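Local coordinates for Low molecular weight protein-tyrosine-phosphatase YfkJ (Bacillus subtilis, PDB 4ETM) that removes phosphate from tyrosine-phosphorylated proteins as a low molecular weight phosphatase and is involved in ethanol stress resistance, at residues I103-E108 with A138-P143; K126-Y131 with Q154-G159. One frame throughout, in Å; residues are numbered along the deposited sequence.

Interaction 1 (I103-E108 with A138-P143); sequences IAMDAE and ADVPDP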
loop_
_atom_site.group_PDB
_atom_site.type_symbol
_atom_site.label_atom_id
_atom_site.label_comp_id
_atom_site.label_asym_id
_atom_site.label_seq_id
_atom_site.Cartn_x
_atom_site.Cartn_y
_atom_site.Cartn_z
ATOM N N ILE A 103 11.260 -0.690 6.558
ATOM C CA ILE A 103 11.553 -0.685 5.138
ATOM C C ILE A 103 10.703 -1.755 4.450
ATOM O O ILE A 103 10.985 -2.952 4.565
ATOM C CB ILE A 103 13.056 -0.964 4.887
ATOM C CG1 ILE A 103 13.937 0.057 5.616
ATOM C CG2 ILE A 103 13.355 -0.923 3.406
ATOM C CD1 ILE A 103 13.573 1.502 5.346
ATOM N N ALA A 104 9.649 -1.309 3.763
ATOM C CA ALA A 104 8.702 -2.204 3.071
ATOM C C ALA A 104 9.164 -2.543 1.675
ATOM O O ALA A 104 9.850 -1.751 1.052
ATOM C CB ALA A 104 7.355 -1.552 2.999
ATOM N N MET A 105 8.748 -3.699 1.160
ATOM C CA MET A 105 9.163 -4.105 -0.186
ATOM C C MET A 105 8.313 -3.480 -1.292
ATOM O O MET A 105 8.820 -3.238 -2.395
ATOM C CB MET A 105 9.179 -5.630 -0.312
ATOM C CG MET A 105 10.168 -6.282 0.635
ATOM S SD MET A 105 11.857 -5.786 0.209
ATOM C CE MET A 105 12.432 -5.193 1.805
ATOM N N ASP A 106 7.035 -3.236 -1.001
ATOM C CA ASP A 106 6.134 -2.626 -1.976
ATOM C C ASP A 106 5.030 -1.765 -1.361
ATOM O O ASP A 106 4.914 -1.643 -0.123
ATOM C CB ASP A 106 5.547 -3.682 -2.925
ATOM C CG ASP A 106 4.640 -4.678 -2.228
ATOM O OD1 ASP A 106 3.902 -4.306 -1.302
ATOM O OD2 ASP A 106 4.632 -5.854 -2.629
ATOM N N ALA A 107 4.235 -1.152 -2.233
ATOM C CA ALA A 107 3.252 -0.172 -1.808
ATOM C C ALA A 107 2.153 -0.855 -1.006
ATOM O O ALA A 107 1.674 -0.309 -0.009
ATOM C CB ALA A 107 2.670 0.574 -3.008
ATOM N N GLU A 108 1.762 -2.056 -1.415
ATOM C CA GLU A 108 0.787 -2.794 -0.610
ATOM C C GLU A 108 1.249 -2.989 0.830
ATOM O O GLU A 108 0.453 -2.855 1.768
ATOM C CB GLU A 108 0.392 -4.128 -1.263
ATOM C CG GLU A 108 -0.375 -3.941 -2.566
ATOM C CD GLU A 108 -0.714 -5.263 -3.248
ATOM O OE1 GLU A 108 -0.145 -6.300 -2.857
ATOM O OE2 GLU A 108 -1.540 -5.267 -4.181
ATOM N N ALA A 138 9.543 0.884 -8.414
ATOM C CA ALA A 138 9.339 1.391 -7.065
ATOM C C ALA A 138 9.005 0.244 -6.122
ATOM O O ALA A 138 9.179 0.346 -4.908
ATOM C CB ALA A 138 8.212 2.401 -7.061
ATOM N N ASP A 139 8.509 -0.850 -6.684
ATOM C CA ASP A 139 8.125 -2.002 -5.878
ATOM C C ASP A 139 9.031 -3.192 -6.144
ATOM O O ASP A 139 9.362 -3.476 -7.292
ATOM C CB ASP A 139 6.677 -2.389 -6.177
ATOM C CG ASP A 139 5.701 -1.286 -5.833
ATOM O OD1 ASP A 139 5.777 -0.761 -4.705
ATOM O OD2 ASP A 139 4.874 -0.926 -6.700
ATOM N N VAL A 140 9.411 -3.906 -5.092
ATOM C CA VAL A 140 10.080 -5.178 -5.281
ATOM C C VAL A 140 9.032 -6.240 -5.573
ATOM O O VAL A 140 8.172 -6.495 -4.726
ATOM C CB VAL A 140 10.938 -5.588 -4.064
ATOM C CG1 VAL A 140 11.700 -6.851 -4.381
ATOM C CG2 VAL A 140 11.926 -4.482 -3.705
ATOM N N PRO A 141 9.083 -6.850 -6.771
ATOM C CA PRO A 141 8.073 -7.874 -7.075
ATOM C C PRO A 141 8.142 -9.073 -6.138
ATOM O O PRO A 141 9.218 -9.430 -5.649
ATOM C CB PRO A 141 8.401 -8.294 -8.517
ATOM C CG PRO A 141 9.307 -7.251 -9.036
ATOM C CD PRO A 141 10.051 -6.698 -7.867
ATOM N N ASP A 142 6.994 -9.690 -5.896
ATOM C CA ASP A 142 6.919 -10.826 -4.986
ATOM C C ASP A 142 7.191 -12.106 -5.759
ATOM O O ASP A 142 6.363 -12.522 -6.550
ATOM C CB ASP A 142 5.528 -10.884 -4.364
ATOM C CG ASP A 142 5.418 -11.907 -3.253
ATOM O OD1 ASP A 142 6.365 -12.677 -3.051
ATOM O OD2 ASP A 142 4.349 -11.949 -2.601
ATOM N N PRO A 143 8.341 -12.744 -5.508
ATOM C CA PRO A 143 8.751 -13.945 -6.240
ATOM C C PRO A 143 7.972 -15.182 -5.799
ATOM O O PRO A 143 8.014 -16.204 -6.484
ATOM C CB PRO A 143 10.234 -14.067 -5.894
ATOM C CG PRO A 143 10.324 -13.504 -4.548
ATOM C CD PRO A 143 9.320 -12.377 -4.468
HETATM O O HOH W 1 10.578 -1.067 -2.901
HETATM O O HOH W 2 5.369 -6.396 -5.276
#
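M105 O receives the backbone N-H of V140 at 2.8 Å, and the N-H...O angle of 170° makes this the straightest link between 103-108 and 138-143. The same oxygen has a second donor, a water molecule that also reaches A138 O. V140 packs close to the carbonyl as well: its CB and CG2 each stand 3.6 Å from M105 O. Beyond that, CG2 meets M105 SD at 4.1 Å, the two side chains lying side by side and pointing the same way. The rest of the M105 chain turns away from 138-143 toward F23, A35 and the nucleophile C25, so that the M105 and V140 side chains form the buried half of the contact.

The other half is polar and partly exposed. D139 OD1 accepts the N-H of A107, the first residue of helix 107-117, at 2.9 Å; the angle is only 131°, and the donor sits above the carboxylate plane, 47° out of it. OD1 also lies 3.4 Å from D106 CB, and R127 is its second polar partner. On this side another water molecule lies between D106 OD2 and V140 O.

D106 is the N-cap of helix 107-117. Its two carboxylate oxygens have separate tasks: OD1 caps N109 N, and OD2 forms a salt bridge with R31 NH1. V140 O accepts a hydrogen bond from that same NH1, so both segments bind the active-site arginine. From V140 the chain runs on through P141 to the proton donor D142. This bonding is consistent with D106 and V140 helping to place R31, and probably with the V140 N-H bond to M105 O steadying the loop that leads to D142.

Interaction 2 (K126-Y131 with Q154-G159); sequences KRLLDY and QLIKTG
The turn that leaves edge strand 125-127 of the parallel sheet packs here against the long C-terminal helix 149-170, by apolar contacts without a hydrogen bond between 126-131 and 154-159. L128 and L129 carry it from the strand side. The CG of L128 is anti to the backbone N (chi1 -179°), which directs it toward the helix at G159. G159 has no side chain, and L128 CG lies 3.8 Å from its CA. The two methyls of L128 meet different residues: CD1 rests on the backbone of G159, 3.6 Å from its C, whereas CD2 reaches I156, 3.9 Å from CA and 4.0 Å from CG1. The L128 and I156 side chains cross at about a right angle.

In the three-layer alpha/beta fold of low molecular weight phosphatases, helices cover both faces of a central parallel sheet, and this contact joins one such helix to the edge of that sheet. L128 also touches I103 on the neighbouring strand, while I156 packs against M34, A35 and I38 of helix 31-45, which places the pair between sheet and helices.

L129 packs nearer the start of 154-159, on L155. Its CD1 meets L155 CD2 at 4.2 Å, again with the side chains crossing at about a right angle, and its CD2 comes 3.8 Å from L155 O. That carbonyl already accepts the helical N-H of G159, so the methyl packs beside a backbone oxygen that has a partner. On the turn itself, the D130 carboxylate folds back to R127: OD2 accepts R127 N at 2.9 Å from above the carboxylate plane, and OD1 accepts R127 NE at 3.2 Å on its syn side in a salt bridge.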
loop_
_atom_site.group_PDB
_atom_site.type_symbol
_atom_site.label_atom_id
_atom_site.label_comp_id
_atom_site.label_asym_id
_atom_site.label_seq_id
_atom_site.Cartn_x
_atom_site.Cartn_y
_atom_site.Cartn_z
ATOM N N LYS A 126 9.070 3.488 4.847
ATOM C CA LYS A 126 9.340 3.784 3.444
ATOM C C LYS A 126 9.576 2.491 2.657
ATOM O O LYS A 126 9.849 1.439 3.259
ATOM C CB LYS A 126 10.556 4.706 3.315
ATOM C CG LYS A 126 10.366 6.092 3.932
ATOM C CD LYS A 126 11.517 7.013 3.566
ATOM C CE LYS A 126 11.242 8.461 3.962
ATOM N NZ LYS A 126 11.080 8.638 5.436
ATOM N N ARG A 127 9.435 2.546 1.330
ATOM C CA ARG A 127 9.791 1.405 0.483
ATOM C C ARG A 127 11.307 1.330 0.280
ATOM O O ARG A 127 11.982 2.362 0.228
ATOM C CB ARG A 127 9.101 1.475 -0.887
ATOM C CG ARG A 127 7.613 1.182 -0.851
ATOM C CD ARG A 127 7.008 1.248 -2.249
ATOM N NE ARG A 127 7.179 2.564 -2.859
ATOM C CZ ARG A 127 6.573 2.934 -3.982
ATOM N NH1 ARG A 127 5.770 2.079 -4.607
ATOM N NH2 ARG A 127 6.761 4.154 -4.480
ATOM N N LEU A 128 11.831 0.112 0.163
ATOM C CA LEU A 128 13.260 -0.086 -0.113
ATOM C C LEU A 128 13.709 0.722 -1.323
ATOM O O LEU A 128 14.720 1.426 -1.263
ATOM C CB LEU A 128 13.571 -1.563 -0.344
ATOM C CG LEU A 128 15.042 -1.885 -0.607
ATOM C CD1 LEU A 128 15.912 -1.503 0.596
ATOM C CD2 LEU A 128 15.170 -3.359 -0.968
ATOM N N LEU A 129 12.964 0.634 -2.424
ATOM C CA LEU A 129 13.392 1.316 -3.644
ATOM C C LEU A 129 13.143 2.836 -3.651
ATOM O O LEU A 129 13.524 3.521 -4.606
ATOM C CB LEU A 129 12.804 0.651 -4.889
ATOM C CG LEU A 129 13.190 -0.819 -5.049
ATOM C CD1 LEU A 129 12.529 -1.389 -6.299
ATOM C CD2 LEU A 129 14.709 -0.942 -5.118
ATOM N N ASP A 130 12.524 3.361 -2.590
ATOM C CA ASP A 130 12.428 4.808 -2.379
ATOM C C ASP A 130 13.847 5.372 -2.187
ATOM O O ASP A 130 14.124 6.539 -2.497
ATOM C CB ASP A 130 11.536 5.157 -1.159
ATOM C CG ASP A 130 10.040 4.869 -1.393
ATOM O OD1 ASP A 130 9.629 4.611 -2.544
ATOM O OD2 ASP A 130 9.261 4.919 -0.408
ATOM N N TYR A 131 14.759 4.535 -1.690
ATOM C CA TYR A 131 16.138 4.964 -1.459
ATOM C C TYR A 131 17.025 4.917 -2.700
ATOM O O TYR A 131 18.114 5.490 -2.715
ATOM C CB TYR A 131 16.776 4.147 -0.344
ATOM C CG TYR A 131 16.135 4.400 0.994
ATOM C CD1 TYR A 131 16.622 5.393 1.841
ATOM C CD2 TYR A 131 15.019 3.682 1.392
ATOM C CE1 TYR A 131 16.033 5.633 3.066
ATOM C CE2 TYR A 131 14.429 3.915 2.605
ATOM C CZ TYR A 131 14.933 4.890 3.438
ATOM O OH TYR A 131 14.327 5.120 4.651
ATOM N N GLN A 154 18.700 -8.699 -7.517
ATOM C CA GLN A 154 19.318 -7.502 -8.072
ATOM C C GLN A 154 18.745 -6.242 -7.443
ATOM O O GLN A 154 19.492 -5.348 -7.042
ATOM C CB GLN A 154 19.192 -7.452 -9.601
ATOM C CG GLN A 154 20.240 -8.282 -10.319
ATOM C CD GLN A 154 20.030 -8.347 -11.825
ATOM O OE1 GLN A 154 19.126 -7.709 -12.370
ATOM N NE2 GLN A 154 20.868 -9.128 -12.504
ATOM N N LEU A 155 17.422 -6.194 -7.341
ATOM C CA LEU A 155 16.744 -5.037 -6.770
ATOM C C LEU A 155 17.092 -4.845 -5.300
ATOM O O LEU A 155 17.325 -3.731 -4.854
ATOM C CB LEU A 155 15.234 -5.171 -6.951
ATOM C CG LEU A 155 14.755 -5.035 -8.396
ATOM C CD1 LEU A 155 13.313 -5.460 -8.499
ATOM C CD2 LEU A 155 14.932 -3.600 -8.884
ATOM N N ILE A 156 17.125 -5.939 -4.548
ATOM C CA ILE A 156 17.351 -5.840 -3.121
ATOM C C ILE A 156 18.812 -5.491 -2.827
ATOM O O ILE A 156 19.085 -4.764 -1.868
ATOM C CB ILE A 156 16.881 -7.097 -2.387
ATOM C CG1 ILE A 156 15.350 -7.117 -2.351
ATOM C CG2 ILE A 156 17.430 -7.136 -0.988
ATOM C CD1 ILE A 156 14.758 -8.346 -1.641
ATOM N N LYS A 157 19.740 -5.955 -3.671
ATOM C CA LYS A 157 21.134 -5.544 -3.517
ATOM C C LYS A 157 21.314 -4.036 -3.646
ATOM O O LYS A 157 21.890 -3.410 -2.767
ATOM C CB LYS A 157 22.055 -6.279 -4.490
ATOM C CG LYS A 157 22.349 -7.710 -4.068
ATOM C CD LYS A 157 23.181 -8.453 -5.089
ATOM C CE LYS A 157 24.582 -7.889 -5.183
ATOM N NZ LYS A 157 25.391 -8.657 -6.169
ATOM N N THR A 158 20.819 -3.460 -4.735
ATOM C CA THR A 158 20.973 -2.024 -4.955
ATOM C C THR A 158 20.210 -1.216 -3.905
ATOM O O THR A 158 20.692 -0.194 -3.410
ATOM C CB THR A 158 20.545 -1.609 -6.379
ATOM O OG1 THR A 158 19.156 -1.883 -6.575
ATOM C CG2 THR A 158 21.344 -2.379 -7.402
ATOM N N GLY A 159 19.026 -1.689 -3.549
ATOM C CA GLY A 159 18.229 -0.988 -2.567
ATOM C C GLY A 159 18.937 -0.940 -1.224
ATOM O O GLY A 159 18.966 0.109 -0.583
#

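The centres of interactions 1 and 2 lie about 9 Å apart, and the two meet directly at several points. Strands 101-104 and 125-127 are neighbours in the sheet, where A104 N and K126 O, 2.8 Å apart, probably form a hydrogen bond. A salt bridge of 2.8 Å joins D139 OD1 to R127 NH1, and P141 CD packs 3.5 Å from L155 CD1, bringing the loop that carries D142 against the C-terminal helix. Interaction 1 thus holds the proton donor itself, and its D106 comes within about 3 Å of R31; I156 of interaction 2 comes within about 4 Å of R31, both measured between nearest side-chain atoms.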